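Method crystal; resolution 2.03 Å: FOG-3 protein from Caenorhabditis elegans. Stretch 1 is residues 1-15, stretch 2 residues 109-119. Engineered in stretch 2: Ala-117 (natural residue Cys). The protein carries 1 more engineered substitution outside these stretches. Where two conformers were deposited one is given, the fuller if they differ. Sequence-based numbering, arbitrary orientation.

Stretch 1 1-15: MYTEVRELVNFVCRY
Stretch 2, residues 109-119: PIWIGDVNADE

How does the helix meet the second stretch? The helix begins at Tyr-2, with phi/psi near -64/-42, and the first turn starts beside Asp-118: CA of Thr-3 lies 6.0 Å from CA of Asp-118, and one turn on, CA of Glu-7 lies 6.7 Å from CA of Trp-111. Stretch 2 therefore runs back toward the helix start, from an extended Trp-111 and Ile-112 through a type I turn from Asp-114 to the engineered Ala-117 into a 3-10 segment at 117-119.

What takes up the donors of Met-1, Tyr-2 and Thr-3? Chiefly the carboxylate of Asp-118 (chi1 m, chi2 1°). Asp-118 OD2 accepts from Met-1 N and Tyr-2 N, both at 2.9 Å, the former also a salt bridge. Asp-118 OD1 accepts from Thr-3 N at 2.9 Å and, with Thr-3 in rotamer m, from Thr-3 OG1 at 2.7 Å. Met-1 N also donates to Glu-4 OE1 at 2.8 Å.

Where does water join the two stretches? Glu-4 (m, p, chi3 -8°) brings OE2, which is also bonded elsewhere in the structure, within 2.7 Å of water 1 and 2.6 Å of water 2. Water 1 also lies 2.7 Å from Val-115 O, and water 2 lies 2.8 Å from Asp-114 O, which accepts from Ala-117 N at 3.1 Å across the turn. Further along, water 3 donates to Glu-7 OE1 at 2.7 Å and Ile-110 O at 2.8 Å.

What packs against Trp-111 and Ile-110? Trp-111 (chi1 t, chi2 84°) offers one face to the helix: Thr-3 CG2 sits 3.5 Å from Trp-111 CZ2, and Glu-7 CG (Glu-7 m, m) 3.5 Å from Trp-111 CG. Ile-110 (m, t) points toward the helix and covers one face of Phe-11 (chi1 t, chi2 83°), with Ile-110 CG1 3.7 Å from Phe-11 CD1.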

# COMPACT_ATOMS: atom_id res chain seq x y z
N MET B 1 -4.40 -13.85 2.90
CA MET B 1 -3.05 -14.06 3.42
C MET B 1 -2.02 -13.15 2.75
O MET B 1 -1.31 -12.38 3.39
CB MET B 1 -2.63 -15.52 3.24
CG MET B 1 -1.18 -15.77 3.52
SD MET B 1 -0.78 -15.36 5.23
CE MET B 1 0.94 -15.55 5.15
N TYR B 2 -1.92 -13.27 1.43
CA TYR B 2 -0.85 -12.59 0.70
C TYR B 2 -1.07 -11.09 0.65
O TYR B 2 -0.11 -10.30 0.73
CB TYR B 2 -0.71 -13.20 -0.70
CG TYR B 2 -0.26 -14.63 -0.61
CD1 TYR B 2 1.06 -14.95 -0.33
CD2 TYR B 2 -1.17 -15.67 -0.76
CE1 TYR B 2 1.47 -16.27 -0.22
CE2 TYR B 2 -0.77 -16.99 -0.65
CZ TYR B 2 0.55 -17.28 -0.38
OH TYR B 2 0.94 -18.59 -0.27
N THR B 3 -2.33 -10.70 0.50
CA THR B 3 -2.74 -9.29 0.62
C THR B 3 -2.22 -8.68 1.92
O THR B 3 -1.56 -7.63 1.92
CB THR B 3 -4.27 -9.15 0.58
OG1 THR B 3 -4.78 -9.72 -0.62
CG2 THR B 3 -4.72 -7.68 0.70
N GLU B 4 -2.51 -9.35 3.04
CA GLU B 4 -2.14 -8.81 4.35
C GLU B 4 -0.62 -8.71 4.50
O GLU B 4 -0.10 -7.71 4.99
CB GLU B 4 -2.74 -9.66 5.48
CG GLU B 4 -4.25 -9.58 5.60
CD GLU B 4 -4.99 -10.59 4.69
OE1 GLU B 4 -4.36 -11.26 3.84
OE2 GLU B 4 -6.21 -10.69 4.84
N VAL B 5 0.09 -9.75 4.07
CA VAL B 5 1.55 -9.75 4.12
C VAL B 5 2.09 -8.62 3.27
O VAL B 5 3.01 -7.93 3.66
CB VAL B 5 2.15 -11.08 3.61
CG1 VAL B 5 3.63 -10.93 3.41
CG2 VAL B 5 1.86 -12.23 4.59
N ARG B 6 1.51 -8.43 2.09
CA ARG B 6 1.99 -7.37 1.22
C ARG B 6 1.78 -6.01 1.86
O ARG B 6 2.65 -5.14 1.77
CB ARG B 6 1.30 -7.40 -0.15
CG ARG B 6 1.79 -6.31 -1.09
CD ARG B 6 1.02 -6.30 -2.41
NE ARG B 6 -0.37 -5.92 -2.22
CZ ARG B 6 -1.41 -6.72 -2.46
NH1 ARG B 6 -1.22 -7.95 -2.91
NH2 ARG B 6 -2.65 -6.28 -2.26
N GLU B 7 0.62 -5.82 2.51
CA GLU B 7 0.36 -4.55 3.19
C GLU B 7 1.34 -4.33 4.35
O GLU B 7 1.80 -3.20 4.58
CB GLU B 7 -1.08 -4.47 3.68
CG GLU B 7 -2.13 -4.35 2.55
CD GLU B 7 -1.89 -3.14 1.69
OE1 GLU B 7 -1.58 -2.07 2.24
OE2 GLU B 7 -2.01 -3.26 0.45
N LEU B 8 1.65 -5.39 5.09
CA LEU B 8 2.62 -5.31 6.20
C LEU B 8 4.00 -4.95 5.65
O LEU B 8 4.69 -4.05 6.17
CB LEU B 8 2.69 -6.62 6.98
CG LEU B 8 3.09 -6.53 8.47
CD1 LEU B 8 2.91 -7.85 9.22
CD2 LEU B 8 4.48 -6.04 8.65
N VAL B 9 4.42 -5.67 4.62
CA VAL B 9 5.74 -5.44 4.03
C VAL B 9 5.85 -4.01 3.50
O VAL B 9 6.88 -3.35 3.67
CB VAL B 9 6.03 -6.41 2.88
CG1 VAL B 9 7.28 -5.99 2.13
CG2 VAL B 9 6.18 -7.83 3.43
N ASN B 10 4.79 -3.54 2.88
CA ASN B 10 4.85 -2.20 2.29
C ASN B 10 4.83 -1.13 3.38
O ASN B 10 5.49 -0.10 3.25
CB ASN B 10 3.73 -2.03 1.27
CG ASN B 10 4.03 -2.75 -0.02
OD1 ASN B 10 5.12 -3.29 -0.16
ND2 ASN B 10 3.11 -2.76 -0.96
N PHE B 11 4.11 -1.40 4.46
CA PHE B 11 4.16 -0.51 5.63
C PHE B 11 5.60 -0.32 6.13
O PHE B 11 6.04 0.80 6.38
CB PHE B 11 3.29 -1.06 6.76
CG PHE B 11 3.30 -0.19 8.00
CD1 PHE B 11 2.46 0.91 8.10
CD2 PHE B 11 4.15 -0.46 9.06
CE1 PHE B 11 2.45 1.70 9.22
CE2 PHE B 11 4.14 0.34 10.19
CZ PHE B 11 3.30 1.42 10.27
N VAL B 12 6.31 -1.43 6.30
CA VAL B 12 7.69 -1.38 6.77
C VAL B 12 8.61 -0.68 5.76
O VAL B 12 9.45 0.15 6.13
CB VAL B 12 8.22 -2.80 7.06
CG1 VAL B 12 9.70 -2.74 7.48
CG2 VAL B 12 7.38 -3.46 8.15
N CYS B 13 8.46 -1.02 4.48
CA CYS B 13 9.29 -0.44 3.43
C CYS B 13 9.06 1.06 3.23
O CYS B 13 9.95 1.74 2.73
CB CYS B 13 9.06 -1.17 2.11
SG CYS B 13 9.79 -2.83 2.15
N ARG B 14 7.90 1.58 3.63
CA ARG B 14 7.68 3.03 3.52
C ARG B 14 8.60 3.82 4.47
O ARG B 14 8.75 5.04 4.31
CB ARG B 14 6.20 3.39 3.76
CG ARG B 14 5.31 3.04 2.52
CD ARG B 14 3.88 3.66 2.59
NE ARG B 14 3.02 3.10 3.65
CZ ARG B 14 2.29 1.98 3.54
NH1 ARG B 14 2.32 1.25 2.42
NH2 ARG B 14 1.52 1.59 4.54
N TYR B 15 9.22 3.14 5.44
CA TYR B 15 10.27 3.78 6.25
C TYR B 15 11.63 3.78 5.53
O TYR B 15 12.56 4.53 5.90
CB TYR B 15 10.45 3.08 7.60
CG TYR B 15 9.34 3.33 8.61
CD1 TYR B 15 9.29 4.52 9.34
CD2 TYR B 15 8.36 2.38 8.84
CE1 TYR B 15 8.28 4.74 10.27
CE2 TYR B 15 7.35 2.60 9.76
CZ TYR B 15 7.31 3.78 10.47
OH TYR B 15 6.30 3.98 11.39
N PRO B 109 -5.09 1.54 11.95
CA PRO B 109 -5.19 0.58 10.85
C PRO B 109 -4.15 0.82 9.79
O PRO B 109 -3.84 1.96 9.46
CB PRO B 109 -6.61 0.83 10.29
CG PRO B 109 -6.95 2.22 10.71
CD PRO B 109 -6.24 2.46 12.02
N ILE B 110 -3.58 -0.27 9.30
CA ILE B 110 -2.70 -0.24 8.15
C ILE B 110 -3.51 -0.67 6.90
O ILE B 110 -3.44 -0.04 5.85
CB ILE B 110 -1.49 -1.18 8.32
CG1 ILE B 110 -0.59 -0.68 9.47
CG2 ILE B 110 -0.75 -1.27 6.98
CD1 ILE B 110 0.48 -1.72 9.91
N TRP B 111 -4.28 -1.74 7.05
CA TRP B 111 -5.19 -2.19 6.00
C TRP B 111 -6.36 -2.97 6.59
O TRP B 111 -6.20 -3.73 7.55
CB TRP B 111 -4.44 -3.06 4.97
CG TRP B 111 -5.33 -3.57 3.81
CD1 TRP B 111 -5.66 -2.90 2.66
CD2 TRP B 111 -5.99 -4.84 3.73
NE1 TRP B 111 -6.47 -3.69 1.87
CE2 TRP B 111 -6.68 -4.88 2.50
CE3 TRP B 111 -6.05 -5.95 4.58
CZ2 TRP B 111 -7.43 -5.99 2.10
CZ3 TRP B 111 -6.80 -7.05 4.19
CH2 TRP B 111 -7.47 -7.07 2.96
N ILE B 112 -7.53 -2.75 6.00
CA ILE B 112 -8.78 -3.42 6.33
C ILE B 112 -9.45 -3.83 5.04
O ILE B 112 -9.58 -3.02 4.11
CB ILE B 112 -9.76 -2.53 7.15
CG1 ILE B 112 -9.11 -2.00 8.44
CG2 ILE B 112 -11.03 -3.32 7.53
CD1 ILE B 112 -10.13 -1.38 9.42
N GLY B 113 -9.87 -5.08 4.96
CA GLY B 113 -10.53 -5.55 3.76
C GLY B 113 -11.11 -6.94 3.92
O GLY B 113 -11.19 -7.48 5.03
N ASP B 114 -11.51 -7.51 2.79
CA ASP B 114 -12.16 -8.82 2.70
C ASP B 114 -11.15 -9.87 3.17
O ASP B 114 -9.99 -9.83 2.74
CB ASP B 114 -12.62 -9.04 1.24
CG ASP B 114 -13.54 -10.25 1.04
OD1 ASP B 114 -13.38 -11.29 1.71
OD2 ASP B 114 -14.41 -10.16 0.15
N VAL B 115 -11.55 -10.78 4.06
CA VAL B 115 -10.64 -11.85 4.50
C VAL B 115 -10.24 -12.74 3.32
O VAL B 115 -9.28 -13.49 3.41
CB VAL B 115 -11.26 -12.75 5.62
CG1 VAL B 115 -11.50 -11.93 6.89
CG2 VAL B 115 -12.56 -13.42 5.13
N ASN B 116 -10.97 -12.63 2.22
CA ASN B 116 -10.65 -13.43 1.04
C ASN B 116 -10.16 -12.60 -0.16
O ASN B 116 -10.27 -13.03 -1.31
CB ASN B 116 -11.87 -14.25 0.65
CG ASN B 116 -12.03 -15.46 1.54
OD1 ASN B 116 -11.09 -16.25 1.69
ND2 ASN B 116 -13.18 -15.58 2.17
N ALA B 117 -9.58 -11.44 0.13
CA ALA B 117 -9.10 -10.55 -0.94
C ALA B 117 -8.17 -11.26 -1.92
O ALA B 117 -8.18 -10.94 -3.10
CB ALA B 117 -8.41 -9.31 -0.34
N ASP B 118 -7.38 -12.22 -1.43
CA ASP B 118 -6.47 -12.99 -2.27
C ASP B 118 -7.15 -13.63 -3.47
O ASP B 118 -6.53 -13.84 -4.50
CB ASP B 118 -5.82 -14.12 -1.49
CG ASP B 118 -4.73 -13.63 -0.58
OD1 ASP B 118 -4.49 -12.40 -0.54
OD2 ASP B 118 -4.13 -14.50 0.10
N GLU B 119 -8.41 -13.96 -3.30
CA GLU B 119 -9.16 -14.67 -4.34
C GLU B 119 -10.02 -13.72 -5.15
O GLU B 119 -10.74 -14.14 -6.05
CB GLU B 119 -10.02 -15.75 -3.71
CG GLU B 119 -9.20 -16.86 -3.08
CD GLU B 119 -10.07 -17.84 -2.33
OE1 GLU B 119 -11.03 -17.40 -1.66
OE2 GLU B 119 -9.80 -19.06 -2.42
O HOH W 1 -7.03 -13.31 4.80
O HOH W 2 -7.43 -10.86 2.59
O HOH W 3 -3.27 -0.11 3.08